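Local coordinates for protein putative oxidoreductase molybdopterin-binding subunit (Sulfolobus tokodaii, PDB 4ZOH) that binds a pterin cytosine dinucleotide and is probably the molybdopterin-binding subunit of a molybdenum oxidoreductase related to aldehyde oxidase and xanthine dehydrogenase, at residues E58-N61 with P67-T70; E72-G77 with L283-P288; G339-E344 with A677-I682; Q452-V457 with E463-R468; T566-H571 with E656-S661. All blocks are in the same frame, centred on the assembly; numbering follows the deposited sequence.

How the contacts relate
The five contacts show how a large cofactor-binding chain is held together locally and across its length. Contact 1 lies in the hammerhead-family region, and contact 2 ties that region to the first molybdopterin-binding range; their centres are about 13 Å apart, Pro67 CA touching Tyr287 CE1 at 4.0 Å. Contact 3 packs helix 336-353 on helix 673-688, about 17 Å (centre to centre) from contact 5, and the two meet through His571, Ala677 and Thr681. Contacts 4 and 5, in that order, fall within the interval spanned by contact 3. Contact 4 lies in the sheet edged by strands 465-468 and 553-559. Contacts 3 to 5 gather near the bound cofactor; contacts 1 and 2 form a separate pair.

Contact 1 (E58-N61 with P67-T70); sequences EDIN and PIAT
Segments 58-61 and 67-70, both in the loop between strands 54-56 and 72-73 of the hammerhead-family region, run past each other, with the CA atoms of Glu58 and Thr70 5.9 Å apart and those of Asn61 and Ile68 6.8 Å apart. The carboxamide of Asn61 does the joining. Its OD1 accepts the backbone N of Ile68 at 2.9 Å, nearly straight although the donor is tilted from the carbonyl plane. Asn61 ND2 donates a hydrogen bond to Ile68 O at 2.8 Å, in that carbonyl's plane and on a lone pair. One flat amide thus reads both polar groups of a single residue, which fixes its rotation. The same OD1 lies over the ring carbons of cis-Pro67, 3.3 Å from CD. Beside the amide, Thr70 turns CG2 to within 3.5 Å of Glu58 N, its hydroxyl being bonded to Lys64 O. Ile60 CG2 and Ile68 CG1 add an apolar touch at 4.1 Å. A leucine in place of Asn61 would probably leave Ile68 N and O without these partners and weaken the link between the segments. Outside the loop, Ile60 packs on Ile82 of strand 79-85 and on Phe198 of helix 188-199, and Pro67 rests against helix 223-235.

Contact 2 (E72-G77 with L283-P288); sequences ETTYVG and LGAPYP
At the junction between the hammerhead-family region and the first molybdopterin-binding range, Thr74 and Tyr75 receive the methyl group of Ala285, the first residue of an inverse gamma turn centred on Pro286. The methyl is the focus of the contact: Ala285 CB lies 3.3 Å from Tyr75 CD2, a close approach, and 3.9 Å from CE2 of the same ring, which it meets obliquely. From the other residue, Thr74 OG1 comes within 3.5 Å of the same methyl and 4.2 Å of Pro286 CD. Tyr75 has its CG tucked between backbone N and carbonyl carbon (chi1 58°), a setting that swings the ring to the Ala285 side. No hydrogen bond crosses; the segments meet by van der Waals contact. Polar backbone groups are settled nearby instead, with Thr74 O taken by Asn324 ND2 and Ala285 O by Asn291 ND2. Within the turn, Tyr287 N reaches back to Ala285 O at 2.8 Å in a weak bond. Tyr287 is itself the N-cap residue of helix 288-304. A turn leading from strand 272-282 into that helix thus presents a small residue to the loop after strand 72-73, consistent with an interface between the hammerhead-family and molybdopterin-binding regions.

Contact 3 (G339-E344 with A677-I682); sequences GIYFIE and AATPTI
A chi1 of 162° turns the Tyr341 ring away from its own backbone N and along the flank of helix 673-688, where CD1 stands 4.1 Å from Thr679 CG2. Thr679 sets that methyl opposite its backbone N, and the two side chains cross obliquely. Pro680 fills the centre of the contact. Its CB packs 3.8 Å from Glu344 CB and 4.2 Å from Tyr341 CA, and its CA lies at the edge of the tyrosine ring. The close meeting of these backbones shows in the CA atoms of Tyr341 and Pro680, only 5.2 Å apart. Glu344 contributes its aliphatic base, since its chain bends at chi2 and leads the carboxylate off to Arg362, Tyr309 and the backbone of Ser410. Proline has no N-H to offer to the preceding turn, and the helix is kinked there. Next to the kink, Ala677 O accepts both Thr681 N, at 3.3 Å, and Thr681 OG1, at 2.8 Å, the latter from above the carbonyl plane. Thr679 OG1, meanwhile, is bonded to Gly614 O. The axes of the two helical segments approach to 8.7 Å and cross at -25°, pointing the same way. This is close helix-helix packing with a proline in the nearest CA pair, joining a helix of the first molybdopterin-binding range to one near the end of the chain.

Contact 4 (Q452-V457 with E463-R468); sequences QIAADV and EKIEVR
Ile465 lays its side chain across two successive alanines, Ala454 and Ala455, and so packs the helix of a beta-alpha-beta unit, made of strand 433-437, helix 446-458 and strand 465-468, against its second strand. Each branch of the isoleucine has its own partner. CG2 meets Ala454 CB at 4.1 Å, while CG1 lies 4.1 Å from Ala455 CB and 4.0 Å from Ala455 N, close against the helix backbone. The division follows from the torsion: CG1 is anti to the carbonyl carbon (chi1 -48°) and CG2 anti to the backbone N, which spreads the two branches over neighbouring helical positions. The contact is small and wholly apolar, with no hydrogen bond crossing it. The small alanines are consistent with the close approach of helix and strand here, the CA atoms of Ala455 and Ile465 being 6.8 Å apart.

One shell further out, Ile465 also packs on Leu435 of the parallel neighbouring strand and on Leu458 of the same helix, while Ala454 rests against Ser498 of helix 486-512. The strand is held to its neighbour by backbone bonds of Glu466 and Arg468 with Leu435. On its outer side, Arg468 and Glu466 form salt bridges with Glu473 and Lys178 of the second subunit, another copy of this protein, so one edge of this unit takes part in the assembly. Within the helix, the turn that presents the two methyl groups is closed by Asp456 N bonding to Gln452 O at 3.1 Å.

Contact 5 (T566-H571 with E656-S661); sequences TPYGVH and EILGKS
The start of strand 568-577, in a mixed four-stranded sheet, meets the loop that follows the outermost strand 651-655, and here Tyr568 reaches over to Leu658. Strand 583-593 lies between the two elements, so the tyrosine spans past a neighbour rather than joining adjacent strands. Its CG sits between the backbone N and the carbonyl carbon (chi1 56°), a crowded position that sends the ring out until its far end does the touching. The hydroxyl oxygen Tyr568 OH stands 3.5 Å from Leu658 CB, 3.5 Å from Leu658 CD1 and 3.8 Å from Leu658 CG, lying alongside the CB-CG-CD1 arm of the leucine. The two side chains cross at about a right angle. Gly659, next along the loop, comes near only through its backbone, its N being 4.3 Å from Tyr568 OH, too distant for a bond. Thr566 O lies in the ring plane, at the edge by CD2.

Backbone bonds tie both segments to the end of strand 583-593, Tyr568 with Asp593 and Glu656 with Asp592, while Leu658 N is bonded to Asp593 OD2. Gly659 lies about 11 Å from the bound pterin cytosine dinucleotide, close to the cofactor without this contact itself touching it.

The tyrosine oxygen takes a hydrogen bond from the backbone N of Asn384, just before helix 385-401. With that polar partner supplied elsewhere, the oxygen can rest against aliphatic carbon, and the link to Leu658 is van der Waals contact alone, depending on fit rather than on direction.

Contact 1 (E58-N61 with P67-T70)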
# COMPACT_ATOMS: atom_id res chain seq x y z
N GLU A 58 -1.59 -30.45 5.14
CA GLU A 58 -0.89 -30.74 6.44
C GLU A 58 -0.23 -29.50 6.99
O GLU A 58 -0.11 -29.37 8.18
CB GLU A 58 0.20 -31.85 6.28
CG GLU A 58 -0.37 -33.21 5.81
CD GLU A 58 -1.29 -33.93 6.82
OE1 GLU A 58 -1.51 -33.48 7.99
OE2 GLU A 58 -1.83 -35.01 6.43
N ASP A 59 0.16 -28.59 6.11
CA ASP A 59 0.69 -27.30 6.51
C ASP A 59 -0.35 -26.37 7.09
O ASP A 59 -0.00 -25.40 7.74
CB ASP A 59 1.37 -26.62 5.33
CG ASP A 59 2.55 -27.40 4.83
OD1 ASP A 59 3.39 -27.81 5.64
OD2 ASP A 59 2.70 -27.59 3.62
N ILE A 60 -1.63 -26.66 6.85
CA ILE A 60 -2.71 -25.79 7.25
C ILE A 60 -3.57 -26.30 8.41
O ILE A 60 -3.89 -25.58 9.37
CB ILE A 60 -3.61 -25.44 6.02
CG1 ILE A 60 -2.74 -24.97 4.80
CG2 ILE A 60 -4.63 -24.36 6.39
CD1 ILE A 60 -1.94 -23.70 5.04
N ASN A 61 -4.03 -27.54 8.30
CA ASN A 61 -4.94 -28.06 9.30
C ASN A 61 -4.60 -29.60 9.49
O ASN A 61 -5.45 -30.46 9.20
CB ASN A 61 -6.41 -27.74 8.90
CG ASN A 61 -6.70 -28.01 7.43
OD1 ASN A 61 -6.89 -27.06 6.63
ND2 ASN A 61 -6.71 -29.29 7.05
N PRO A 67 -10.08 -26.64 6.82
CA PRO A 67 -10.51 -26.07 5.50
C PRO A 67 -9.89 -26.70 4.26
O PRO A 67 -10.55 -26.74 3.18
CB PRO A 67 -10.05 -24.60 5.57
CG PRO A 67 -9.13 -24.51 6.77
CD PRO A 67 -9.63 -25.60 7.74
N ILE A 68 -8.64 -27.16 4.37
CA ILE A 68 -7.95 -27.77 3.20
C ILE A 68 -7.97 -29.32 3.36
O ILE A 68 -7.77 -29.80 4.47
CB ILE A 68 -6.53 -27.25 3.04
CG1 ILE A 68 -6.48 -25.69 3.02
CG2 ILE A 68 -5.87 -27.84 1.74
CD1 ILE A 68 -7.18 -24.98 1.78
N ALA A 69 -8.23 -30.08 2.28
CA ALA A 69 -8.26 -31.52 2.42
C ALA A 69 -6.82 -31.96 2.54
O ALA A 69 -5.93 -31.42 1.82
CB ALA A 69 -8.89 -32.18 1.24
N THR A 70 -6.60 -32.92 3.47
CA THR A 70 -5.26 -33.57 3.73
C THR A 70 -5.18 -35.03 3.28
O THR A 70 -4.34 -35.35 2.46
CB THR A 70 -4.87 -33.52 5.20
OG1 THR A 70 -5.95 -34.04 5.96
CG2 THR A 70 -4.65 -32.10 5.65

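Contact 2 (E72-G77 with L283-P288)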
# COMPACT_ATOMS: atom_id res chain seq x y z
N GLU A 72 -8.45 -36.78 2.45
CA GLU A 72 -9.68 -37.10 1.73
C GLU A 72 -10.39 -35.82 1.22
O GLU A 72 -10.82 -34.97 2.03
CB GLU A 72 -10.60 -37.92 2.64
CG GLU A 72 -11.77 -38.63 1.91
CD GLU A 72 -12.69 -39.35 2.92
OE1 GLU A 72 -12.19 -39.77 3.99
OE2 GLU A 72 -13.92 -39.48 2.67
N THR A 73 -10.50 -35.75 -0.11
CA THR A 73 -11.22 -34.68 -0.76
C THR A 73 -12.67 -35.09 -1.08
O THR A 73 -12.88 -36.18 -1.62
CB THR A 73 -10.51 -34.19 -2.03
OG1 THR A 73 -11.29 -33.11 -2.59
CG2 THR A 73 -10.34 -35.28 -3.05
N THR A 74 -13.62 -34.17 -0.79
CA THR A 74 -15.04 -34.36 -0.90
C THR A 74 -15.85 -33.60 -1.98
O THR A 74 -17.10 -33.68 -1.95
CB THR A 74 -15.72 -34.13 0.42
OG1 THR A 74 -15.28 -32.88 0.96
CG2 THR A 74 -15.36 -35.26 1.43
N TYR A 75 -15.19 -32.91 -2.94
CA TYR A 75 -15.87 -32.25 -4.07
C TYR A 75 -14.87 -31.79 -5.07
O TYR A 75 -13.77 -31.34 -4.69
CB TYR A 75 -16.78 -31.05 -3.60
CG TYR A 75 -16.13 -29.93 -2.83
CD1 TYR A 75 -15.77 -28.72 -3.47
CD2 TYR A 75 -15.83 -30.05 -1.46
CE1 TYR A 75 -15.19 -27.68 -2.77
CE2 TYR A 75 -15.24 -29.01 -0.76
CZ TYR A 75 -14.93 -27.80 -1.43
OH TYR A 75 -14.36 -26.73 -0.74
N VAL A 76 -15.19 -31.94 -6.35
CA VAL A 76 -14.47 -31.24 -7.42
C VAL A 76 -14.43 -29.73 -7.06
O VAL A 76 -15.46 -29.15 -6.61
CB VAL A 76 -15.13 -31.47 -8.75
CG1 VAL A 76 -14.33 -30.87 -9.92
CG2 VAL A 76 -15.31 -32.97 -8.93
N GLY A 77 -13.22 -29.17 -7.12
CA GLY A 77 -12.98 -27.76 -6.78
C GLY A 77 -12.42 -27.57 -5.38
O GLY A 77 -12.05 -26.42 -5.02
N LEU A 283 -26.81 -29.35 0.96
CA LEU A 283 -25.66 -28.62 1.51
C LEU A 283 -24.36 -28.77 0.78
O LEU A 283 -23.40 -28.01 1.08
CB LEU A 283 -25.43 -28.99 2.94
CG LEU A 283 -26.55 -28.68 3.90
CD1 LEU A 283 -26.14 -29.06 5.31
CD2 LEU A 283 -27.05 -27.24 3.85
N GLY A 284 -24.29 -29.70 -0.17
CA GLY A 284 -23.00 -30.09 -0.78
C GLY A 284 -22.03 -30.58 0.34
O GLY A 284 -22.48 -31.02 1.38
N ALA A 285 -20.71 -30.47 0.15
CA ALA A 285 -19.70 -31.13 1.05
C ALA A 285 -19.62 -30.57 2.47
O ALA A 285 -20.05 -29.43 2.73
CB ALA A 285 -18.31 -31.17 0.39
N PRO A 286 -19.18 -31.41 3.43
CA PRO A 286 -19.19 -30.84 4.78
C PRO A 286 -18.04 -29.79 5.00
O PRO A 286 -17.01 -30.16 5.46
CB PRO A 286 -18.99 -32.07 5.70
CG PRO A 286 -18.48 -33.16 4.80
CD PRO A 286 -18.76 -32.83 3.38
N TYR A 287 -18.23 -28.52 4.70
CA TYR A 287 -17.30 -27.50 5.12
C TYR A 287 -18.03 -26.80 6.22
O TYR A 287 -19.10 -26.27 5.98
CB TYR A 287 -16.88 -26.61 3.94
CG TYR A 287 -16.07 -25.35 4.32
CD1 TYR A 287 -14.92 -25.46 5.11
CD2 TYR A 287 -16.43 -24.06 3.81
CE1 TYR A 287 -14.14 -24.34 5.42
CE2 TYR A 287 -15.69 -22.93 4.13
CZ TYR A 287 -14.53 -23.08 4.93
OH TYR A 287 -13.74 -22.03 5.28
N PRO A 288 -17.49 -26.79 7.45
CA PRO A 288 -18.31 -26.24 8.51
C PRO A 288 -18.84 -24.78 8.30
O PRO A 288 -20.02 -24.50 8.66
CB PRO A 288 -17.40 -26.33 9.76
CG PRO A 288 -16.56 -27.56 9.44
CD PRO A 288 -16.23 -27.33 7.98

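Contact 3 (G339-E344 with A677-I682)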
# COMPACT_ATOMS: atom_id res chain seq x y z
N GLY A 339 -38.62 -20.62 -0.18
CA GLY A 339 -39.88 -20.74 0.58
C GLY A 339 -41.06 -19.95 -0.04
O GLY A 339 -42.12 -20.52 -0.21
N ILE A 340 -40.90 -18.62 -0.28
CA ILE A 340 -41.86 -17.82 -1.06
C ILE A 340 -42.12 -18.43 -2.47
O ILE A 340 -43.26 -18.55 -2.88
CB ILE A 340 -41.47 -16.32 -1.11
CG1 ILE A 340 -41.39 -15.72 0.28
CG2 ILE A 340 -42.35 -15.48 -2.09
CD1 ILE A 340 -42.68 -15.94 1.10
N TYR A 341 -41.08 -18.88 -3.18
CA TYR A 341 -41.27 -19.51 -4.47
C TYR A 341 -42.21 -20.73 -4.34
O TYR A 341 -43.14 -20.90 -5.17
CB TYR A 341 -39.93 -19.95 -5.03
CG TYR A 341 -39.95 -20.99 -6.16
CD1 TYR A 341 -40.19 -20.63 -7.48
CD2 TYR A 341 -39.67 -22.36 -5.91
CE1 TYR A 341 -40.19 -21.58 -8.52
CE2 TYR A 341 -39.66 -23.31 -6.93
CZ TYR A 341 -39.92 -22.93 -8.25
OH TYR A 341 -39.86 -23.91 -9.32
N PHE A 342 -41.94 -21.60 -3.33
CA PHE A 342 -42.79 -22.73 -3.08
C PHE A 342 -44.26 -22.35 -2.84
O PHE A 342 -45.10 -22.87 -3.58
CB PHE A 342 -42.20 -23.66 -1.99
CG PHE A 342 -40.91 -24.38 -2.44
CD1 PHE A 342 -40.81 -24.95 -3.66
CD2 PHE A 342 -39.81 -24.45 -1.59
CE1 PHE A 342 -39.65 -25.62 -4.06
CE2 PHE A 342 -38.66 -25.12 -1.96
CZ PHE A 342 -38.55 -25.68 -3.20
N ILE A 343 -44.57 -21.47 -1.88
CA ILE A 343 -45.95 -21.13 -1.63
C ILE A 343 -46.60 -20.42 -2.85
O ILE A 343 -47.76 -20.70 -3.17
CB ILE A 343 -46.19 -20.37 -0.29
CG1 ILE A 343 -47.70 -20.32 0.04
CG2 ILE A 343 -45.55 -18.96 -0.25
CD1 ILE A 343 -48.36 -21.70 0.15
N GLU A 344 -45.87 -19.54 -3.54
CA GLU A 344 -46.44 -18.78 -4.68
C GLU A 344 -46.64 -19.64 -5.91
O GLU A 344 -47.61 -19.45 -6.66
CB GLU A 344 -45.64 -17.51 -4.98
CG GLU A 344 -45.62 -16.54 -3.86
CD GLU A 344 -47.03 -16.03 -3.57
OE1 GLU A 344 -47.59 -15.39 -4.51
OE2 GLU A 344 -47.56 -16.31 -2.45
N ALA A 677 -39.23 -12.06 -4.72
CA ALA A 677 -40.45 -11.92 -5.54
C ALA A 677 -40.35 -12.29 -6.99
O ALA A 677 -41.29 -12.84 -7.50
CB ALA A 677 -41.08 -10.53 -5.38
N ALA A 678 -39.22 -12.03 -7.66
CA ALA A 678 -39.22 -12.08 -9.14
C ALA A 678 -39.32 -13.47 -9.72
O ALA A 678 -39.97 -13.67 -10.79
CB ALA A 678 -38.02 -11.30 -9.75
N THR A 679 -38.68 -14.44 -9.03
CA THR A 679 -38.67 -15.80 -9.55
C THR A 679 -40.07 -16.38 -9.72
O THR A 679 -40.44 -16.76 -10.83
CB THR A 679 -37.77 -16.73 -8.67
OG1 THR A 679 -36.47 -16.15 -8.63
CG2 THR A 679 -37.58 -18.09 -9.31
N PRO A 680 -40.83 -16.50 -8.66
CA PRO A 680 -42.17 -17.06 -8.94
C PRO A 680 -43.08 -16.07 -9.78
O PRO A 680 -43.99 -16.53 -10.47
CB PRO A 680 -42.82 -17.12 -7.55
CG PRO A 680 -42.16 -16.05 -6.76
CD PRO A 680 -40.68 -16.12 -7.22
N THR A 681 -42.88 -14.74 -9.65
CA THR A 681 -43.62 -13.79 -10.54
C THR A 681 -43.46 -14.19 -11.98
O THR A 681 -44.46 -14.39 -12.71
CB THR A 681 -43.19 -12.33 -10.36
OG1 THR A 681 -43.46 -11.97 -9.01
CG2 THR A 681 -44.12 -11.36 -11.26
N ILE A 682 -42.21 -14.40 -12.36
CA ILE A 682 -41.84 -14.70 -13.75
C ILE A 682 -42.30 -16.11 -14.17
O ILE A 682 -42.79 -16.32 -15.30
CB ILE A 682 -40.33 -14.47 -14.03
CG1 ILE A 682 -39.92 -12.95 -13.94
CG2 ILE A 682 -39.97 -15.11 -15.35
CD1 ILE A 682 -40.62 -12.10 -14.97

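Contact 4 (Q452-V457 with E463-R468)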
# COMPACT_ATOMS: atom_id res chain seq x y z
N GLN A 452 -27.07 10.81 5.02
CA GLN A 452 -28.45 11.42 5.12
C GLN A 452 -29.01 11.40 6.57
O GLN A 452 -29.48 12.45 7.10
CB GLN A 452 -29.45 10.65 4.23
CG GLN A 452 -29.11 10.63 2.76
CD GLN A 452 -30.00 9.67 1.97
OE1 GLN A 452 -29.53 8.64 1.49
NE2 GLN A 452 -31.32 10.03 1.82
N ILE A 453 -28.92 10.24 7.22
CA ILE A 453 -29.30 10.09 8.65
C ILE A 453 -28.51 11.03 9.58
O ILE A 453 -29.11 11.80 10.34
CB ILE A 453 -29.26 8.63 9.14
CG1 ILE A 453 -30.34 7.82 8.42
CG2 ILE A 453 -29.45 8.51 10.65
CD1 ILE A 453 -30.09 6.29 8.51
N ALA A 454 -27.17 10.99 9.51
CA ALA A 454 -26.38 11.75 10.45
C ALA A 454 -26.54 13.26 10.18
O ALA A 454 -26.54 14.03 11.12
CB ALA A 454 -24.89 11.36 10.41
N ALA A 455 -26.63 13.66 8.92
CA ALA A 455 -26.81 15.07 8.60
C ALA A 455 -28.18 15.61 9.12
O ALA A 455 -28.23 16.71 9.65
CB ALA A 455 -26.61 15.32 7.11
N ASP A 456 -29.26 14.83 9.01
CA ASP A 456 -30.56 15.20 9.61
C ASP A 456 -30.47 15.39 11.11
O ASP A 456 -30.90 16.44 11.60
CB ASP A 456 -31.69 14.22 9.25
CG ASP A 456 -32.22 14.42 7.80
OD1 ASP A 456 -31.67 15.23 7.02
OD2 ASP A 456 -33.20 13.77 7.42
N VAL A 457 -29.85 14.43 11.82
CA VAL A 457 -29.67 14.54 13.27
C VAL A 457 -28.84 15.78 13.67
O VAL A 457 -29.19 16.52 14.58
CB VAL A 457 -29.07 13.25 13.90
CG1 VAL A 457 -28.83 13.42 15.38
CG2 VAL A 457 -29.96 12.05 13.67
N GLU A 463 -22.52 16.97 2.90
CA GLU A 463 -21.09 16.92 2.53
C GLU A 463 -20.20 17.07 3.75
O GLU A 463 -19.01 16.88 3.65
CB GLU A 463 -20.65 17.96 1.46
CG GLU A 463 -21.67 18.41 0.44
CD GLU A 463 -22.65 19.44 1.02
OE1 GLU A 463 -22.21 20.58 1.34
OE2 GLU A 463 -23.82 19.09 1.16
N LYS A 464 -20.77 17.43 4.90
CA LYS A 464 -19.97 17.52 6.13
C LYS A 464 -19.66 16.14 6.78
O LYS A 464 -18.87 16.07 7.73
CB LYS A 464 -20.65 18.42 7.16
CG LYS A 464 -20.61 19.93 6.84
CD LYS A 464 -19.24 20.44 6.37
CE LYS A 464 -19.10 21.93 6.60
NZ LYS A 464 -17.69 22.25 6.29
N ILE A 465 -20.33 15.09 6.30
CA ILE A 465 -20.33 13.80 6.96
C ILE A 465 -19.62 12.82 6.02
O ILE A 465 -20.23 12.27 5.10
CB ILE A 465 -21.76 13.24 7.23
CG1 ILE A 465 -22.77 14.27 7.91
CG2 ILE A 465 -21.69 11.87 7.95
CD1 ILE A 465 -22.29 14.86 9.23
N GLU A 466 -18.33 12.64 6.23
CA GLU A 466 -17.59 11.57 5.61
C GLU A 466 -18.00 10.22 6.27
O GLU A 466 -18.08 10.13 7.48
CB GLU A 466 -16.08 11.77 5.81
CG GLU A 466 -15.30 10.72 4.95
CD GLU A 466 -13.78 10.63 5.17
OE1 GLU A 466 -13.17 11.34 6.04
OE2 GLU A 466 -13.16 9.82 4.42
N VAL A 467 -18.26 9.20 5.46
CA VAL A 467 -18.65 7.93 5.99
C VAL A 467 -17.60 6.88 5.60
O VAL A 467 -17.28 6.72 4.38
CB VAL A 467 -20.02 7.50 5.45
CG1 VAL A 467 -20.47 6.16 6.07
CG2 VAL A 467 -21.06 8.59 5.76
N ARG A 468 -17.08 6.16 6.62
CA ARG A 468 -16.01 5.14 6.46
C ARG A 468 -16.46 3.81 7.04
O ARG A 468 -17.36 3.78 7.88
CB ARG A 468 -14.75 5.65 7.17
CG ARG A 468 -14.16 6.89 6.49
CD ARG A 468 -13.35 6.47 5.27
NE ARG A 468 -12.12 5.79 5.72
CZ ARG A 468 -11.79 4.50 5.52
NH1 ARG A 468 -12.62 3.72 4.87
NH2 ARG A 468 -10.65 4.01 6.06

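Contact 5 (T566-H571 with E656-S661)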
# COMPACT_ATOMS: atom_id res chain seq x y z
N THR A 566 -40.46 -7.34 9.00
CA THR A 566 -40.93 -8.09 7.81
C THR A 566 -41.55 -7.17 6.71
O THR A 566 -42.66 -6.67 6.90
CB THR A 566 -41.98 -9.16 8.23
OG1 THR A 566 -43.10 -8.50 8.87
CG2 THR A 566 -41.33 -10.24 9.20
N PRO A 567 -40.81 -6.91 5.57
CA PRO A 567 -41.48 -6.19 4.45
C PRO A 567 -42.29 -7.21 3.68
O PRO A 567 -42.10 -8.41 3.88
CB PRO A 567 -40.31 -5.73 3.58
CG PRO A 567 -39.27 -6.81 3.77
CD PRO A 567 -39.37 -7.11 5.28
N TYR A 568 -43.11 -6.72 2.76
CA TYR A 568 -43.99 -7.57 1.95
C TYR A 568 -44.31 -6.78 0.68
O TYR A 568 -44.17 -5.55 0.64
CB TYR A 568 -45.31 -7.90 2.74
CG TYR A 568 -46.05 -6.64 3.21
CD1 TYR A 568 -47.13 -6.11 2.46
CD2 TYR A 568 -45.64 -5.94 4.36
CE1 TYR A 568 -47.79 -4.96 2.90
CE2 TYR A 568 -46.28 -4.78 4.78
CZ TYR A 568 -47.35 -4.29 4.03
OH TYR A 568 -47.96 -3.13 4.43
N GLY A 569 -44.76 -7.47 -0.36
CA GLY A 569 -45.28 -6.75 -1.50
C GLY A 569 -45.87 -7.65 -2.53
O GLY A 569 -45.98 -8.84 -2.31
N VAL A 570 -46.26 -7.06 -3.66
CA VAL A 570 -46.82 -7.83 -4.78
C VAL A 570 -46.08 -7.37 -6.06
O VAL A 570 -45.87 -6.17 -6.24
CB VAL A 570 -48.38 -7.71 -4.84
CG1 VAL A 570 -48.83 -6.23 -4.80
CG2 VAL A 570 -48.93 -8.33 -6.12
N HIS A 571 -45.72 -8.33 -6.93
CA HIS A 571 -44.94 -8.05 -8.10
C HIS A 571 -45.72 -8.70 -9.19
O HIS A 571 -46.47 -9.62 -8.93
CB HIS A 571 -43.49 -8.64 -8.03
CG HIS A 571 -42.57 -7.90 -7.07
ND1 HIS A 571 -41.20 -7.80 -7.27
CD2 HIS A 571 -42.84 -7.23 -5.92
CE1 HIS A 571 -40.69 -7.02 -6.33
NE2 HIS A 571 -41.64 -6.71 -5.46
N GLU A 656 -45.11 1.65 -0.66
CA GLU A 656 -46.14 2.21 0.25
C GLU A 656 -45.61 2.04 1.64
O GLU A 656 -45.01 1.01 1.93
CB GLU A 656 -47.47 1.47 0.13
CG GLU A 656 -48.02 1.35 -1.30
CD GLU A 656 -48.68 2.65 -1.84
OE1 GLU A 656 -49.21 3.46 -1.03
OE2 GLU A 656 -48.70 2.85 -3.08
N ILE A 657 -45.77 3.05 2.49
CA ILE A 657 -45.39 2.93 3.86
C ILE A 657 -46.65 2.76 4.71
O ILE A 657 -47.22 3.75 5.21
CB ILE A 657 -44.56 4.15 4.30
CG1 ILE A 657 -43.42 4.38 3.31
CG2 ILE A 657 -44.15 4.04 5.78
CD1 ILE A 657 -42.69 5.71 3.47
N LEU A 658 -47.09 1.50 4.87
CA LEU A 658 -48.24 1.13 5.75
C LEU A 658 -47.73 0.54 7.08
O LEU A 658 -48.40 0.60 8.11
CB LEU A 658 -49.10 0.07 5.04
CG LEU A 658 -49.42 0.31 3.56
CD1 LEU A 658 -50.21 -0.84 2.95
CD2 LEU A 658 -50.18 1.66 3.43
N GLY A 659 -46.54 -0.06 7.05
CA GLY A 659 -45.95 -0.69 8.25
C GLY A 659 -44.47 -0.33 8.36
O GLY A 659 -43.71 -0.70 7.48
N LYS A 660 -44.12 0.45 9.39
CA LYS A 660 -42.73 0.72 9.80
C LYS A 660 -42.19 -0.37 10.75
O LYS A 660 -42.96 -1.14 11.37
CB LYS A 660 -42.58 2.08 10.47
CG LYS A 660 -42.97 3.29 9.59
CD LYS A 660 -43.16 4.54 10.42
CE LYS A 660 -41.99 4.85 11.35
NZ LYS A 660 -42.32 5.85 12.43
N SER A 661 -40.86 -0.46 10.83
CA SER A 661 -40.22 -1.42 11.70
C SER A 661 -40.24 -0.81 13.10
O SER A 661 -40.50 0.38 13.24
CB SER A 661 -38.78 -1.67 11.22
OG SER A 661 -38.00 -0.57 11.61